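Cytolethal distending toxin subunit B (Escherichia coli, PDB 2F1N) nicks DNA as the endonuclease subunit of a tripartite secreted toxin, very probably causing the DNA damage that arrests intoxicated cells at G2/M. Local coordinates at residues S58-T66 / P76-L84; E119-R127 / A158-F167. All coordinates share one frame; numbering follows the deposited sequence.

Contact 1: residues S58-T66 / P76-L84; sequences SPPSTAVDT and PVRELIWNL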
loop_
_atom_site.group_PDB
_atom_site.type_symbol
_atom_site.label_atom_id
_atom_site.label_comp_id
_atom_site.label_asym_id
_atom_site.label_seq_id
_atom_site.Cartn_x
_atom_site.Cartn_y
_atom_site.Cartn_z
ATOM N N SER A 58 5.979 -14.473 0.938
ATOM C CA SER A 58 6.455 -14.638 2.298
ATOM C C SER A 58 7.475 -13.514 2.482
ATOM O O SER A 58 8.144 -13.117 1.520
ATOM C CB SER A 58 7.139 -16.014 2.423
ATOM O OG SER A 58 6.133 -17.054 2.535
ATOM N N PRO A 59 7.609 -12.992 3.694
ATOM C CA PRO A 59 8.613 -11.939 3.933
ATOM C C PRO A 59 10.044 -12.502 3.805
ATOM O O PRO A 59 10.206 -13.749 3.768
ATOM C CB PRO A 59 8.328 -11.488 5.371
ATOM C CG PRO A 59 7.629 -12.653 6.028
ATOM C CD PRO A 59 6.874 -13.356 4.913
ATOM N N PRO A 60 11.043 -11.626 3.759
ATOM C CA PRO A 60 12.443 -12.038 3.655
ATOM C C PRO A 60 12.744 -12.984 4.816
ATOM O O PRO A 60 12.293 -12.742 5.939
ATOM C CB PRO A 60 13.209 -10.719 3.862
ATOM C CG PRO A 60 12.235 -9.623 3.499
ATOM C CD PRO A 60 10.917 -10.157 3.868
ATOM N N SER A 61 13.488 -14.062 4.529
ATOM C CA SER A 61 13.857 -15.027 5.556
ATOM C C SER A 61 14.648 -14.446 6.710
ATOM O O SER A 61 14.625 -15.013 7.799
ATOM C CB SER A 61 14.630 -16.229 4.939
ATOM O OG SER A 61 15.824 -15.740 4.354
ATOM N N THR A 62 15.323 -13.324 6.499
ATOM C CA THR A 62 16.064 -12.730 7.627
ATOM C C THR A 62 15.285 -11.675 8.415
ATOM O O THR A 62 15.811 -11.158 9.382
ATOM C CB THR A 62 17.359 -12.104 7.167
ATOM O OG1 THR A 62 17.075 -11.086 6.194
ATOM C CG2 THR A 62 18.187 -13.163 6.399
ATOM N N ALA A 63 14.064 -11.348 8.010
ATOM C CA ALA A 63 13.260 -10.391 8.780
ATOM C C ALA A 63 12.634 -11.086 9.973
ATOM O O ALA A 63 12.170 -12.249 9.862
ATOM C CB ALA A 63 12.172 -9.748 7.889
ATOM N N VAL A 64 12.665 -10.432 11.134
ATOM C CA VAL A 64 12.335 -11.120 12.401
ATOM C C VAL A 64 11.167 -10.451 13.109
ATOM O O VAL A 64 11.210 -9.251 13.343
ATOM C CB VAL A 64 13.570 -11.109 13.346
ATOM C CG1 VAL A 64 13.252 -11.774 14.701
ATOM C CG2 VAL A 64 14.752 -11.764 12.697
ATOM N N ASP A 65 10.123 -11.215 13.459
ATOM C CA ASP A 65 8.960 -10.684 14.201
ATOM C C ASP A 65 9.421 -9.996 15.480
ATOM O O ASP A 65 10.216 -10.561 16.246
ATOM C CB ASP A 65 8.065 -11.868 14.634
ATOM C CG ASP A 65 6.626 -11.456 15.020
ATOM O OD1 ASP A 65 6.315 -10.304 15.500
ATOM O OD2 ASP A 65 5.691 -12.280 14.863
ATOM N N THR A 66 8.894 -8.807 15.746
ATOM C CA THR A 66 9.262 -8.097 16.962
ATOM C C THR A 66 8.465 -8.549 18.169
ATOM O O THR A 66 8.839 -8.206 19.300
ATOM C CB THR A 66 8.960 -6.607 16.784
ATOM O OG1 THR A 66 7.570 -6.471 16.468
ATOM C CG2 THR A 66 9.719 -6.037 15.577
ATOM N N PRO A 76 -4.650 -12.133 10.345
ATOM C CA PRO A 76 -3.215 -12.277 10.591
ATOM C C PRO A 76 -2.442 -11.030 10.205
ATOM O O PRO A 76 -2.554 -10.559 9.074
ATOM C CB PRO A 76 -2.822 -13.428 9.668
ATOM C CG PRO A 76 -4.063 -14.269 9.644
ATOM C CD PRO A 76 -5.175 -13.305 9.589
ATOM N N VAL A 77 -1.688 -10.486 11.151
ATOM C CA VAL A 77 -0.791 -9.381 10.860
ATOM C C VAL A 77 0.398 -9.419 11.832
ATOM O O VAL A 77 0.220 -9.633 13.028
ATOM C CB VAL A 77 -1.483 -7.994 10.895
ATOM C CG1 VAL A 77 -0.490 -6.836 10.483
ATOM C CG2 VAL A 77 -2.729 -7.981 9.991
ATOM N N ARG A 78 1.610 -9.209 11.312
ATOM C CA ARG A 78 2.826 -9.263 12.129
ATOM C C ARG A 78 3.715 -8.105 11.781
ATOM O O ARG A 78 3.826 -7.736 10.615
ATOM C CB ARG A 78 3.675 -10.569 11.851
ATOM C CG ARG A 78 3.059 -11.878 12.293
ATOM C CD ARG A 78 3.659 -13.067 11.502
ATOM N NE ARG A 78 4.826 -13.539 12.214
ATOM C CZ ARG A 78 5.812 -14.269 11.689
ATOM N NH1 ARG A 78 5.814 -14.582 10.405
ATOM N NH2 ARG A 78 6.804 -14.680 12.476
ATOM N N GLU A 79 4.402 -7.548 12.784
ATOM C CA GLU A 79 5.456 -6.560 12.542
ATOM C C GLU A 79 6.787 -7.279 12.566
ATOM O O GLU A 79 7.073 -7.998 13.522
ATOM C CB GLU A 79 5.470 -5.523 13.673
ATOM C CG GLU A 79 6.602 -4.510 13.560
ATOM C CD GLU A 79 6.543 -3.561 14.733
ATOM O OE1 GLU A 79 6.905 -3.941 15.880
ATOM O OE2 GLU A 79 6.047 -2.441 14.513
ATOM N N LEU A 80 7.601 -7.070 11.519
ATOM C CA LEU A 80 8.946 -7.636 11.439
ATOM C C LEU A 80 10.001 -6.543 11.284
ATOM O O LEU A 80 9.736 -5.514 10.658
ATOM C CB LEU A 80 9.054 -8.646 10.257
ATOM C CG LEU A 80 7.770 -9.407 9.863
ATOM C CD1 LEU A 80 7.889 -9.964 8.413
ATOM C CD2 LEU A 80 7.502 -10.544 10.838
ATOM N N ILE A 81 11.184 -6.742 11.876
ATOM C CA ILE A 81 12.279 -5.860 11.595
ATOM C C ILE A 81 13.208 -6.534 10.610
ATOM O O ILE A 81 13.549 -7.718 10.754
ATOM C CB ILE A 81 13.014 -5.389 12.910
ATOM C CG1 ILE A 81 12.130 -4.359 13.596
ATOM C CG2 ILE A 81 14.348 -4.647 12.598
ATOM C CD1 ILE A 81 12.564 -3.931 15.039
ATOM N N TRP A 82 13.633 -5.758 9.616
ATOM C CA TRP A 82 14.472 -6.294 8.537
ATOM C C TRP A 82 15.741 -5.476 8.517
ATOM O O TRP A 82 15.760 -4.285 8.145
ATOM C CB TRP A 82 13.711 -6.242 7.195
ATOM C CG TRP A 82 14.395 -6.871 5.998
ATOM C CD1 TRP A 82 15.410 -7.816 5.990
ATOM C CD2 TRP A 82 14.081 -6.600 4.629
ATOM N NE1 TRP A 82 15.725 -8.144 4.685
ATOM C CE2 TRP A 82 14.913 -7.426 3.833
ATOM C CE3 TRP A 82 13.144 -5.763 3.994
ATOM C CZ2 TRP A 82 14.869 -7.402 2.422
ATOM C CZ3 TRP A 82 13.070 -5.766 2.568
ATOM C CH2 TRP A 82 13.932 -6.596 1.819
ATOM N N ASN A 83 16.833 -6.126 8.954
ATOM C CA ASN A 83 18.128 -5.432 9.040
ATOM C C ASN A 83 18.759 -5.459 7.665
ATOM O O ASN A 83 18.921 -6.534 7.101
ATOM C CB ASN A 83 19.049 -6.118 10.070
ATOM C CG ASN A 83 20.303 -5.283 10.405
ATOM O OD1 ASN A 83 20.774 -4.499 9.600
ATOM N ND2 ASN A 83 20.841 -5.476 11.604
ATOM N N LEU A 84 19.085 -4.296 7.107
ATOM C CA LEU A 84 19.496 -4.225 5.698
ATOM C C LEU A 84 21.005 -4.056 5.545
ATOM O O LEU A 84 21.556 -4.312 4.472
ATOM C CB LEU A 84 18.787 -3.062 4.981
ATOM C CG LEU A 84 17.263 -3.156 4.834
ATOM C CD1 LEU A 84 16.696 -1.923 4.181
ATOM C CD2 LEU A 84 16.879 -4.407 3.992
HETATM O O HOH W 1 17.061 -8.822 9.988
HETATM O O HOH W 2 3.896 -8.689 15.440
#
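Pro-60 lies on the indole of Trp-82: its CG stands 3.5 Å from the centroid of the six-membered ring of Trp-82 and 13° off the ring normal, a CH-pi contact over the face. Leu-84 CD2 sits over the opposite face, which sandwiches the indole. A chi1 of -175° carries the ring away from the backbone N of Trp-82 and helps bring it beneath Pro-60. Ala-63 CB packs on Trp-82 CB, while Pro-59 CB presses on Leu-80 CD1 at 3.4 Å, tight for two carbons. Outside this centre, helix 31-42 adds Trp-34 against Pro-60 and Val-38 against Trp-82.

The backbones form a short antiparallel pairing at the margin of the eight-stranded sheet of a DNase I-like fold, with strand 64-65 outermost. Val-64 and Ile-81 are a hydrogen-bonded pair, bonded N to O in both directions at 2.9 Å, and Asp-65 and Leu-80 a non-hydrogen-bonded pair.

At the polar edge, Arg-78 NE meets Asp-65 OD2 at 3.1 Å in a salt bridge, approaching from above the carboxylate, whose plane is turned 66° from the guanidinium. Asp-65 OD1 binds Gly-67 N and a water that also accepts from Glu-79 N. Thr-66 OG1 donates to the anti lone pair of Glu-79 OE1 at 2.7 Å; the other oxygen of this buried carboxylate, OE2, is held by Arg-68 and Tyr-96.

Contact 2: residues E119-R127 / A158-F167; sequences EVFVLSPVR and ALVEEVYNFF
Phe-121 receives the edges of two helix rings, Phe-166 and Phe-167, in an aromatic cluster between a strand and a helix packed on a sheet, part of the layered alpha/beta organisation of the DNase I-like fold. The Phe-166 ring meets the face of Phe-121 edge-on, with centroids 5.1 Å apart and planes at 68°; its CE2 stands offset toward the rim of that face. The edge of Phe-167 is likewise directed at Phe-121, and here the planes are nearly perpendicular at 83°. Phe-166 is also used through its face: Leu-123 CD2 lies 3.8 Å from the Phe-166 centroid, 12° off the normal, a CH-pi contact. With CG anti to the backbone N, Phe-166 extends from the helix far enough to meet both strand residues.

Beyond the rings, Val-126 takes over where the strand has given way to loop. Its CG2 lies 4.0 Å from Leu-159 CD2 and also packs beside the carboxylate of Glu-162, the two side chains running past each other in opposite directions. Val-126 CG1 and Ala-158 CB are modelled 3.3 Å apart, a spacing so short that its exact value is doubtful. The extended Glu-162 chain brings OE1 to 2.7 Å from Ser-124 O, a spacing of two oxygens that suggests, without proving, a proton on the acid.

The second shell sets these groups in place. The axes of strand 119-123 and helix 158-167 approach to 10.6 Å. Backbone bonds between Phe-121 and Gly-135 and between Leu-123 and Leu-133 fix the strand in its sheet, and the Phe-167 ring meets Trp-180 of strand 179-183. Leu-133 touches Leu-159, Glu-162 and Val-163 from the neighbouring strand. At the start of strand 119-123, Glu-119 OE1 forms a salt bridge with Arg-137 NE and a hydrogen bond with His-175 NE2.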
loop_
_atom_site.group_PDB
_atom_site.type_symbol
_atom_site.label_atom_id
_atom_site.label_comp_id
_atom_site.label_asym_id
_atom_site.label_seq_id
_atom_site.Cartn_x
_atom_site.Cartn_y
_atom_site.Cartn_z
ATOM N N GLU A 119 0.936 3.262 14.775
ATOM C CA GLU A 119 -0.310 2.519 14.975
ATOM C C GLU A 119 -0.488 1.624 13.740
ATOM O O GLU A 119 -0.045 1.965 12.640
ATOM C CB GLU A 119 -1.492 3.511 15.153
ATOM C CG GLU A 119 -2.803 2.944 15.645
ATOM C CD GLU A 119 -3.818 4.021 16.000
ATOM O OE1 GLU A 119 -3.667 5.221 15.623
ATOM O OE2 GLU A 119 -4.783 3.633 16.654
ATOM N N VAL A 120 -1.083 0.461 13.959
ATOM C CA VAL A 120 -1.399 -0.438 12.836
ATOM C C VAL A 120 -2.903 -0.618 12.718
ATOM O O VAL A 120 -3.569 -0.909 13.730
ATOM C CB VAL A 120 -0.734 -1.798 13.033
ATOM C CG1 VAL A 120 -0.953 -2.683 11.715
ATOM C CG2 VAL A 120 0.734 -1.594 13.329
ATOM N N PHE A 121 -3.409 -0.497 11.493
ATOM C CA PHE A 121 -4.857 -0.657 11.184
ATOM C C PHE A 121 -5.098 -1.945 10.362
ATOM O O PHE A 121 -4.393 -2.201 9.402
ATOM C CB PHE A 121 -5.420 0.509 10.390
ATOM C CG PHE A 121 -5.212 1.837 11.048
ATOM C CD1 PHE A 121 -5.626 2.063 12.345
ATOM C CD2 PHE A 121 -4.532 2.845 10.378
ATOM C CE1 PHE A 121 -5.408 3.323 12.966
ATOM C CE2 PHE A 121 -4.297 4.079 11.010
ATOM C CZ PHE A 121 -4.752 4.307 12.280
ATOM N N VAL A 122 -6.106 -2.720 10.755
ATOM C CA VAL A 122 -6.492 -3.900 10.019
ATOM C C VAL A 122 -8.002 -3.827 9.854
ATOM O O VAL A 122 -8.748 -3.928 10.845
ATOM C CB VAL A 122 -6.203 -5.178 10.803
ATOM C CG1 VAL A 122 -6.358 -6.329 9.819
ATOM C CG2 VAL A 122 -4.784 -5.145 11.409
ATOM N N LEU A 123 -8.448 -3.614 8.623
ATOM C CA LEU A 123 -9.868 -3.509 8.317
ATOM C C LEU A 123 -10.319 -4.757 7.511
ATOM O O LEU A 123 -9.580 -5.300 6.677
ATOM C CB LEU A 123 -10.179 -2.198 7.569
ATOM C CG LEU A 123 -9.473 -0.920 8.129
ATOM C CD1 LEU A 123 -9.895 0.307 7.381
ATOM C CD2 LEU A 123 -9.689 -0.694 9.633
ATOM N N SER A 124 -11.541 -5.200 7.794
ATOM C CA SER A 124 -12.075 -6.430 7.225
ATOM C C SER A 124 -12.360 -6.294 5.738
ATOM O O SER A 124 -12.610 -5.202 5.223
ATOM C CB SER A 124 -13.349 -6.826 8.004
ATOM O OG SER A 124 -12.944 -7.084 9.350
ATOM N N PRO A 125 -12.301 -7.418 5.018
ATOM C CA PRO A 125 -12.691 -7.424 3.613
ATOM C C PRO A 125 -14.104 -6.907 3.478
ATOM O O PRO A 125 -14.922 -7.127 4.383
ATOM C CB PRO A 125 -12.698 -8.927 3.256
ATOM C CG PRO A 125 -11.701 -9.534 4.215
ATOM C CD PRO A 125 -11.846 -8.738 5.501
ATOM N N VAL A 126 -14.378 -6.261 2.371
ATOM C CA VAL A 126 -15.704 -5.668 2.134
ATOM C C VAL A 126 -16.584 -6.544 1.273
ATOM O O VAL A 126 -17.757 -6.215 1.042
ATOM C CB VAL A 126 -15.594 -4.262 1.514
ATOM C CG1 VAL A 126 -16.956 -3.628 1.438
ATOM C CG2 VAL A 126 -14.651 -3.386 2.385
ATOM N N ARG A 127 -16.054 -7.683 0.850
ATOM C CA ARG A 127 -16.785 -8.607 -0.023
ATOM C C ARG A 127 -16.258 -10.022 0.229
ATOM O O ARG A 127 -15.062 -10.218 0.482
ATOM C CB ARG A 127 -16.537 -8.197 -1.493
ATOM C CG ARG A 127 -17.364 -8.901 -2.551
ATOM C CD ARG A 127 -17.162 -8.355 -3.943
ATOM N NE ARG A 127 -17.725 -7.004 -4.069
ATOM C CZ ARG A 127 -18.047 -6.426 -5.220
ATOM N NH1 ARG A 127 -17.875 -7.065 -6.370
ATOM N NH2 ARG A 127 -18.554 -5.211 -5.224
ATOM N N ALA A 158 -15.788 0.191 -2.610
ATOM C CA ALA A 158 -16.094 -0.156 -1.211
ATOM C C ALA A 158 -14.859 -0.169 -0.311
ATOM O O ALA A 158 -14.960 0.190 0.885
ATOM C CB ALA A 158 -16.779 -1.553 -1.176
ATOM N N LEU A 159 -13.704 -0.610 -0.844
ATOM C CA LEU A 159 -12.450 -0.487 -0.085
ATOM C C LEU A 159 -12.121 0.974 0.262
ATOM O O LEU A 159 -11.729 1.277 1.393
ATOM C CB LEU A 159 -11.269 -1.089 -0.852
ATOM C CG LEU A 159 -11.370 -2.619 -0.927
ATOM C CD1 LEU A 159 -10.365 -3.187 -2.016
ATOM C CD2 LEU A 159 -11.124 -3.265 0.439
ATOM N N VAL A 160 -12.251 1.850 -0.722
ATOM C CA VAL A 160 -11.936 3.270 -0.498
ATOM C C VAL A 160 -12.937 3.803 0.521
ATOM O O VAL A 160 -12.549 4.554 1.442
ATOM C CB VAL A 160 -12.017 4.107 -1.777
ATOM C CG1 VAL A 160 -11.777 5.613 -1.472
ATOM C CG2 VAL A 160 -10.964 3.641 -2.801
ATOM N N GLU A 161 -14.206 3.449 0.343
ATOM C CA GLU A 161 -15.255 3.904 1.251
ATOM C C GLU A 161 -15.042 3.407 2.702
ATOM O O GLU A 161 -15.293 4.160 3.686
ATOM C CB GLU A 161 -16.645 3.574 0.709
ATOM C CG GLU A 161 -16.920 4.332 -0.592
ATOM C CD GLU A 161 -18.014 3.751 -1.463
ATOM O OE1 GLU A 161 -18.545 2.661 -1.159
ATOM O OE2 GLU A 161 -18.318 4.404 -2.502
ATOM N N GLU A 162 -14.562 2.180 2.834
ATOM C CA GLU A 162 -14.226 1.656 4.155
ATOM C C GLU A 162 -13.167 2.491 4.876
ATOM O O GLU A 162 -13.298 2.744 6.064
ATOM C CB GLU A 162 -13.816 0.184 4.136
ATOM C CG GLU A 162 -13.642 -0.388 5.563
ATOM C CD GLU A 162 -13.583 -1.906 5.638
ATOM O OE1 GLU A 162 -12.658 -2.501 5.096
ATOM O OE2 GLU A 162 -14.470 -2.522 6.266
ATOM N N VAL A 163 -12.133 2.935 4.157
ATOM C CA VAL A 163 -11.076 3.741 4.776
ATOM C C VAL A 163 -11.642 5.103 5.144
ATOM O O VAL A 163 -11.428 5.584 6.248
ATOM C CB VAL A 163 -9.880 3.950 3.813
ATOM C CG1 VAL A 163 -8.875 4.955 4.416
ATOM C CG2 VAL A 163 -9.192 2.573 3.524
ATOM N N TYR A 164 -12.375 5.723 4.235
ATOM C CA TYR A 164 -12.966 7.031 4.550
ATOM C C TYR A 164 -13.863 6.928 5.812
ATOM O O TYR A 164 -13.803 7.763 6.731
ATOM C CB TYR A 164 -13.870 7.435 3.366
ATOM C CG TYR A 164 -14.794 8.595 3.682
ATOM C CD1 TYR A 164 -14.343 9.909 3.593
ATOM C CD2 TYR A 164 -16.125 8.369 4.039
ATOM C CE1 TYR A 164 -15.230 10.973 3.841
ATOM C CE2 TYR A 164 -16.984 9.403 4.320
ATOM C CZ TYR A 164 -16.534 10.705 4.218
ATOM O OH TYR A 164 -17.429 11.745 4.466
ATOM N N ASN A 165 -14.724 5.920 5.842
ATOM C CA ASN A 165 -15.622 5.780 7.009
ATOM C C ASN A 165 -14.915 5.416 8.316
ATOM O O ASN A 165 -15.361 5.824 9.419
ATOM C CB ASN A 165 -16.802 4.845 6.701
ATOM C CG ASN A 165 -17.826 5.497 5.764
ATOM O OD1 ASN A 165 -18.422 6.530 6.090
ATOM N ND2 ASN A 165 -18.046 4.903 4.619
ATOM N N PHE A 166 -13.853 4.598 8.224
ATOM C CA PHE A 166 -13.076 4.226 9.393
ATOM C C PHE A 166 -12.566 5.474 10.145
ATOM O O PHE A 166 -12.775 5.615 11.374
ATOM C CB PHE A 166 -11.901 3.320 8.983
ATOM C CG PHE A 166 -10.937 3.024 10.104
ATOM C CD1 PHE A 166 -11.336 2.296 11.227
ATOM C CD2 PHE A 166 -9.625 3.521 10.049
ATOM C CE1 PHE A 166 -10.442 2.027 12.281
ATOM C CE2 PHE A 166 -8.720 3.235 11.079
ATOM C CZ PHE A 166 -9.145 2.503 12.218
ATOM N N PHE A 167 -11.940 6.391 9.414
ATOM C CA PHE A 167 -11.436 7.606 10.032
ATOM C C PHE A 167 -12.585 8.540 10.424
ATOM O O PHE A 167 -12.567 9.060 11.513
ATOM C CB PHE A 167 -10.420 8.315 9.123
ATOM C CG PHE A 167 -9.174 7.553 8.988
ATOM C CD1 PHE A 167 -8.387 7.301 10.137
ATOM C CD2 PHE A 167 -8.854 6.926 7.787
ATOM C CE1 PHE A 167 -7.253 6.528 10.065
ATOM C CE2 PHE A 167 -7.725 6.110 7.715
ATOM C CZ PHE A 167 -6.935 5.905 8.837
HETATM O O HOH W 3 -15.856 -4.676 6.207
#

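Overall arrangement
Contact 1 closes before contact 2 opens, so the two lie in series along the chain, with centres about 24 Å apart. They belong to different sheets: 58-66 and 76-84 contribute the outermost strand 64-65 and its neighbour 78-83 to the eight-stranded sheet, whereas 119-127 supplies the outer strand 119-123 of the six-stranded sheet, on which helix 156-168 packs. The two contacts nevertheless touch, through Val-77 CG2 and Val-122 CG2 at 3.8 Å. Contact 1 thus joins a marginal strand to its sheet, contact 2 joins a sheet to its helix, and the valine pair is one point where the surroundings of the two sheets meet, consistent with the two packed sheets of a DNase I-like sandwich.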